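Local coordinates for protein leucyl aminopeptidase (Trypanosoma brucei brucei, PDB 5NTD) that acts as an M17 leucyl aminopeptidase, a manganese-containing hexameric enzyme that probably removes leucine and similar residues from peptide N-termini, at residues G416-E421 with E447-E452; E425-R430 with T515-K520. All blocks are in the same frame, centred on the assembly; numbering follows the deposited sequence.

Interaction 1: G416-E421 with E447-E452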
loop_
_atom_site.group_PDB
_atom_site.type_symbol
_atom_site.label_atom_id
_atom_site.label_comp_id
_atom_site.label_asym_id
_atom_site.label_seq_id
_atom_site.Cartn_x
_atom_site.Cartn_y
_atom_site.Cartn_z
ATOM N N GLY G 416 -18.336 16.233 16.557
ATOM C CA GLY G 416 -18.322 17.384 15.649
ATOM C C GLY G 416 -19.739 17.861 15.351
ATOM O O GLY G 416 -20.605 17.058 15.052
ATOM N N LEU G 417 -19.925 19.164 15.387
ATOM C CA LEU G 417 -21.207 19.778 15.042
ATOM C C LEU G 417 -21.190 20.576 13.739
ATOM O O LEU G 417 -20.442 21.532 13.595
ATOM C CB LEU G 417 -21.683 20.712 16.158
ATOM C CG LEU G 417 -21.821 20.117 17.557
ATOM C CD1 LEU G 417 -22.358 21.183 18.509
ATOM C CD2 LEU G 417 -22.722 18.897 17.558
ATOM N N TYR G 418 -22.090 20.207 12.837
ATOM C CA TYR G 418 -22.338 20.971 11.614
ATOM C C TYR G 418 -23.772 21.494 11.724
ATOM O O TYR G 418 -24.722 20.704 11.684
ATOM C CB TYR G 418 -22.167 20.064 10.388
ATOM C CG TYR G 418 -22.464 20.691 9.053
ATOM C CD1 TYR G 418 -21.465 21.407 8.362
ATOM C CD2 TYR G 418 -23.710 20.527 8.435
ATOM C CE1 TYR G 418 -21.730 21.982 7.126
ATOM C CE2 TYR G 418 -23.982 21.114 7.200
ATOM C CZ TYR G 418 -22.990 21.819 6.548
ATOM O OH TYR G 418 -23.241 22.385 5.312
ATOM N N VAL G 419 -23.911 22.790 11.856
ATOM C CA VAL G 419 -25.168 23.389 12.247
ATOM C C VAL G 419 -25.510 24.618 11.405
ATOM O O VAL G 419 -24.684 25.501 11.234
ATOM C CB VAL G 419 -25.142 23.805 13.729
ATOM C CG1 VAL G 419 -26.556 24.081 14.253
ATOM C CG2 VAL G 419 -24.514 22.709 14.580
ATOM N N ASN G 420 -26.743 24.679 10.934
ATOM C CA ASN G 420 -27.152 25.797 10.054
ATOM C C ASN G 420 -27.485 27.125 10.752
ATOM O O ASN G 420 -27.648 28.124 10.109
ATOM C CB ASN G 420 -28.307 25.401 9.151
ATOM C CG ASN G 420 -29.582 25.240 9.905
ATOM O OD1 ASN G 420 -29.587 25.119 11.131
ATOM N ND2 ASN G 420 -30.664 25.215 9.197
ATOM N N GLU G 421 -27.539 27.117 12.064
ATOM C CA GLU G 421 -27.851 28.339 12.875
ATOM C C GLU G 421 -26.926 28.448 14.070
ATOM O O GLU G 421 -26.714 27.467 14.745
ATOM C CB GLU G 421 -29.268 28.292 13.388
ATOM C CG GLU G 421 -30.287 28.404 12.272
ATOM C CD GLU G 421 -31.720 28.448 12.758
ATOM O OE1 GLU G 421 -31.946 28.382 13.998
ATOM O OE2 GLU G 421 -32.620 28.558 11.876
ATOM N N GLU G 447 -21.708 26.955 0.633
ATOM C CA GLU G 447 -21.251 27.464 -0.671
ATOM C C GLU G 447 -19.914 26.856 -1.098
ATOM O O GLU G 447 -19.635 26.731 -2.267
ATOM C CB GLU G 447 -21.188 29.005 -0.719
ATOM C CG GLU G 447 -20.225 29.661 0.274
ATOM C CD GLU G 447 -20.857 30.038 1.597
ATOM O OE1 GLU G 447 -21.781 29.331 2.065
ATOM O OE2 GLU G 447 -20.387 31.039 2.204
ATOM N N TYR G 448 -19.103 26.453 -0.135
ATOM C CA TYR G 448 -17.832 25.739 -0.430
ATOM C C TYR G 448 -17.937 24.213 -0.438
ATOM O O TYR G 448 -17.117 23.548 -1.039
ATOM C CB TYR G 448 -16.715 26.164 0.533
ATOM C CG TYR G 448 -16.302 27.609 0.452
ATOM C CD1 TYR G 448 -16.653 28.427 -0.656
ATOM C CD2 TYR G 448 -15.511 28.169 1.450
ATOM C CE1 TYR G 448 -16.251 29.758 -0.722
ATOM C CE2 TYR G 448 -15.097 29.487 1.371
ATOM C CZ TYR G 448 -15.482 30.288 0.289
ATOM O OH TYR G 448 -15.074 31.597 0.221
ATOM N N HIS G 449 -18.934 23.668 0.231
ATOM C CA HIS G 449 -19.161 22.194 0.244
ATOM C C HIS G 449 -19.853 21.706 -1.019
ATOM O O HIS G 449 -19.558 20.654 -1.548
ATOM C CB HIS G 449 -19.996 21.747 1.426
ATOM C CG HIS G 449 -19.574 22.350 2.713
ATOM N ND1 HIS G 449 -18.255 22.623 3.011
ATOM C CD2 HIS G 449 -20.296 22.774 3.784
ATOM C CE1 HIS G 449 -18.178 23.177 4.207
ATOM N NE2 HIS G 449 -19.399 23.304 4.687
ATOM N N GLU G 450 -20.816 22.483 -1.454
ATOM C CA GLU G 450 -21.689 22.133 -2.590
ATOM C C GLU G 450 -20.947 21.678 -3.869
ATOM O O GLU G 450 -21.303 20.664 -4.436
ATOM C CB GLU G 450 -22.604 23.305 -2.899
ATOM C CG GLU G 450 -23.596 23.073 -4.008
ATOM C CD GLU G 450 -24.371 24.336 -4.325
ATOM O OE1 GLU G 450 -24.220 25.386 -3.615
ATOM O OE2 GLU G 450 -25.137 24.269 -5.328
ATOM N N PRO G 451 -19.933 22.419 -4.312
ATOM C CA PRO G 451 -19.222 22.024 -5.547
ATOM C C PRO G 451 -18.522 20.672 -5.482
ATOM O O PRO G 451 -18.266 20.060 -6.519
ATOM C CB PRO G 451 -18.179 23.130 -5.736
ATOM C CG PRO G 451 -18.589 24.236 -4.832
ATOM C CD PRO G 451 -19.336 23.608 -3.703
ATOM N N GLU G 452 -18.242 20.201 -4.278
ATOM C CA GLU G 452 -17.576 18.903 -4.113
ATOM C C GLU G 452 -18.420 17.708 -4.543
ATOM O O GLU G 452 -17.892 16.624 -4.779
ATOM C CB GLU G 452 -17.134 18.694 -2.671
ATOM C CG GLU G 452 -16.015 19.640 -2.242
ATOM C CD GLU G 452 -14.707 19.409 -2.983
ATOM O OE1 GLU G 452 -14.550 18.361 -3.632
ATOM O OE2 GLU G 452 -13.829 20.287 -2.904
#
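The rings of Tyr418 and His449 meet rim to rim, with neither face covered by the other: NE2 of His449 sits at the edge of the phenol, near its plane, and the phenol oxygen in turn lies at the edge of the imidazole. Their planes are inclined at 54° and their centroids stand 5.7 Å apart, an oblique aromatic pair. The closest approach runs from Tyr418 OH to His449 CD2, at 3.3 Å, while Tyr418 CE1 lies 3.6 Å from His449 NE2. CD2 is a carbon, so its approach to the hydroxyl is no conventional hydrogen bond, and NE2 has its polar partner in the backbone N of Cys445, just before the helix; this bond helps to fix the rotation of the ring. The two side chains arrive from opposite directions and bridge backbones whose nearest CA atoms, those of Tyr418 and His449, are 11.9 Å apart. On the strand, a first torsion of 177° sets the phenol beside its own carbonyl carbon and carries it out to the histidine. Tyr477, from helix 471-480, touches both side chains, and Tyr444 adds a further ring against Tyr418, so the buried pair belongs to an aromatic cluster. Strand 415-419, paired with 439-441 and 490-495, is thereby packed against the short helix 446-449 at one border of the large mixed sheet of the M17 catalytic domain.

Interaction 2: E425-R430 with T515-K520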
loop_
_atom_site.group_PDB
_atom_site.type_symbol
_atom_site.label_atom_id
_atom_site.label_comp_id
_atom_site.label_asym_id
_atom_site.label_seq_id
_atom_site.Cartn_x
_atom_site.Cartn_y
_atom_site.Cartn_z
ATOM N N GLU G 425 -26.434 25.807 17.498
ATOM C CA GLU G 425 -25.053 25.322 17.701
ATOM C C GLU G 425 -24.564 25.624 19.135
ATOM O O GLU G 425 -24.070 24.749 19.855
ATOM C CB GLU G 425 -24.104 25.936 16.696
ATOM C CG GLU G 425 -22.691 25.422 16.806
ATOM C CD GLU G 425 -21.787 26.090 15.794
ATOM O OE1 GLU G 425 -21.806 25.675 14.635
ATOM O OE2 GLU G 425 -21.047 27.009 16.163
ATOM N N ALA G 426 -24.739 26.865 19.544
ATOM C CA ALA G 426 -24.301 27.317 20.893
ATOM C C ALA G 426 -25.022 26.570 21.999
ATOM O O ALA G 426 -24.453 26.200 23.000
ATOM C CB ALA G 426 -24.525 28.824 21.058
ATOM N N ALA G 427 -26.287 26.301 21.757
ATOM C CA ALA G 427 -27.101 25.538 22.718
ATOM C C ALA G 427 -26.633 24.096 22.855
ATOM O O ALA G 427 -26.540 23.570 23.952
ATOM C CB ALA G 427 -28.581 25.572 22.312
ATOM N N MET G 428 -26.359 23.450 21.729
ATOM C CA MET G 428 -25.821 22.061 21.770
ATOM C C MET G 428 -24.432 21.993 22.395
ATOM O O MET G 428 -24.141 21.125 23.201
ATOM C CB MET G 428 -25.817 21.442 20.399
ATOM C CG MET G 428 -25.499 19.953 20.399
ATOM S SD MET G 428 -26.640 18.950 21.367
ATOM C CE MET G 428 -28.070 18.919 20.312
ATOM N N LEU G 429 -23.617 22.977 22.092
ATOM C CA LEU G 429 -22.301 23.096 22.777
ATOM C C LEU G 429 -22.396 23.233 24.316
ATOM O O LEU G 429 -21.651 22.617 25.068
ATOM C CB LEU G 429 -21.471 24.252 22.239
ATOM C CG LEU G 429 -20.943 24.053 20.823
ATOM C CD1 LEU G 429 -20.388 25.367 20.289
ATOM C CD2 LEU G 429 -19.886 22.963 20.764
ATOM N N ARG G 430 -23.316 24.109 24.737
ATOM C CA ARG G 430 -23.624 24.323 26.181
ATOM C C ARG G 430 -24.079 22.984 26.793
ATOM O O ARG G 430 -23.582 22.574 27.840
ATOM C CB ARG G 430 -24.662 25.441 26.446
ATOM N N THR G 515 -30.566 14.839 26.502
ATOM C CA THR G 515 -31.377 15.106 27.659
ATOM C C THR G 515 -31.122 16.535 28.140
ATOM O O THR G 515 -32.051 17.288 28.389
ATOM C CB THR G 515 -31.115 14.105 28.777
ATOM O OG1 THR G 515 -31.477 12.796 28.309
ATOM C CG2 THR G 515 -31.974 14.434 30.010
ATOM N N GLU G 516 -29.848 16.894 28.213
ATOM C CA GLU G 516 -29.441 18.209 28.684
ATOM C C GLU G 516 -29.867 19.272 27.687
ATOM O O GLU G 516 -30.357 20.351 28.067
ATOM C CB GLU G 516 -27.958 18.239 28.952
ATOM C CG GLU G 516 -27.415 19.595 29.384
ATOM C CD GLU G 516 -28.014 20.110 30.699
ATOM O OE1 GLU G 516 -28.452 19.288 31.537
ATOM O OE2 GLU G 516 -28.064 21.354 30.873
ATOM N N TYR G 517 -29.723 18.968 26.404
ATOM C CA TYR G 517 -30.173 19.895 25.342
ATOM C C TYR G 517 -31.703 20.170 25.473
ATOM O O TYR G 517 -32.156 21.327 25.455
ATOM C CB TYR G 517 -29.807 19.366 23.930
ATOM C CG TYR G 517 -30.371 20.184 22.766
ATOM C CD1 TYR G 517 -29.802 21.374 22.392
ATOM C CD2 TYR G 517 -31.513 19.779 22.109
ATOM C CE1 TYR G 517 -30.359 22.154 21.373
ATOM C CE2 TYR G 517 -32.082 20.539 21.093
ATOM C CZ TYR G 517 -31.514 21.721 20.735
ATOM O OH TYR G 517 -32.072 22.476 19.726
ATOM N N PHE G 518 -32.459 19.105 25.605
ATOM C CA PHE G 518 -33.936 19.213 25.764
ATOM C C PHE G 518 -34.330 20.042 27.023
ATOM O O PHE G 518 -35.216 20.865 26.979
ATOM C CB PHE G 518 -34.605 17.844 25.880
ATOM C CG PHE G 518 -34.461 16.977 24.676
ATOM C CD1 PHE G 518 -34.299 17.509 23.424
ATOM C CD2 PHE G 518 -34.516 15.605 24.810
ATOM C CE1 PHE G 518 -34.168 16.683 22.304
ATOM C CE2 PHE G 518 -34.396 14.771 23.719
ATOM C CZ PHE G 518 -34.230 15.317 22.455
ATOM N N ARG G 519 -33.585 19.836 28.093
ATOM C CA ARG G 519 -33.788 20.539 29.372
ATOM C C ARG G 519 -33.761 22.064 29.235
ATOM O O ARG G 519 -34.548 22.742 29.880
ATOM C CB ARG G 519 -32.735 20.164 30.413
ATOM C CG ARG G 519 -33.243 19.363 31.590
ATOM C CD ARG G 519 -32.194 18.500 32.275
ATOM N NE ARG G 519 -31.005 19.201 32.750
ATOM C CZ ARG G 519 -30.855 19.771 33.948
ATOM N NH1 ARG G 519 -31.832 19.795 34.846
ATOM N NH2 ARG G 519 -29.680 20.331 34.242
ATOM N N LYS G 520 -32.890 22.584 28.375
ATOM C CA LYS G 520 -32.702 24.029 28.240
ATOM C C LYS G 520 -33.441 24.653 27.063
ATOM O O LYS G 520 -33.218 25.823 26.776
ATOM C CB LYS G 520 -31.215 24.385 28.166
ATOM C CG LYS G 520 -30.348 23.894 29.331
ATOM C CD LYS G 520 -30.779 24.317 30.716
ATOM C CE LYS G 520 -30.321 23.363 31.859
ATOM N NZ LYS G 520 -29.000 23.546 32.484
#
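Helix against helix, joined through a Met-aromatic contact, is the arrangement by which helix 422-435 packs on helix 511-519 near the C-terminus: Met428 and Ala427 of the first receive the ring of Tyr517 from the second. The methyl carbon of Met428 does most of the touching. CE stands over one face of the phenol, 3.8 Å from the centroid and 21° off the ring normal, a CH-pi contact displaced toward the rim, where Tyr517 CG is its nearest atom at 3.6 Å. The sulfur lies farther off, with SD 4.8 Å from the ring centroid and in an oblique position. Bends at chi2 (59°) and chi3 (75°) fold the methionine chain back so that its methyl reaches the ring, and the two side chains cross at about a right angle. Ala427 completes the grip from another side, its CB approaching the ring edge at Tyr517 CE1, 4.0 Å away.

Both helices lie against the mixed sheet of the M17 catalytic domain, and strand 395-400 forms the floor beneath them: Ile397 touches both Met428 and Tyr517, and Val395 also touches Tyr517. Ala431, one turn beyond Ala427, extends the apolar seam.

The polar network within 515-520 lies on the flank of the second helix. There Arg519 grips Glu516 side-on, NE and NH2 both directed at OE1, with NE 2.8 Å from that oxygen and approaching it from above the carboxylate plane. Glu516 OE2 offers its syn lone pair to NZ of Lys520, the first residue to leave helical geometry, 2.9 Å away. Held by three bonds to two cations, the carboxylate of this buried glutamate probably stays ionised, while its side chain also touches Ala431, Glu434 and Ser435 of the neighbouring helix.

In the fold
Interactions 1 and 2 are both buried, with centres 21 Å apart, and meet through consecutive elements: strand 415-419 supplies one and helix 422-435 the other. Leu417 packs on Met428 and Leu429, and Val419 on the backbone of Glu425, so alternate residues of the strand serve the helix while Tyr418 serves interaction 1. Their chemistry differs accordingly. Two rings meeting at their rims carry the smaller contact, 73 Å² near the sheet border; a flexible thioether over a ring face carries the larger, 177 Å² and closer to the chain centre, with a salt-bridge network on its flank. Arg113 of the second subunit binds both Val419 O and Glu425, bringing the assembly interface alongside.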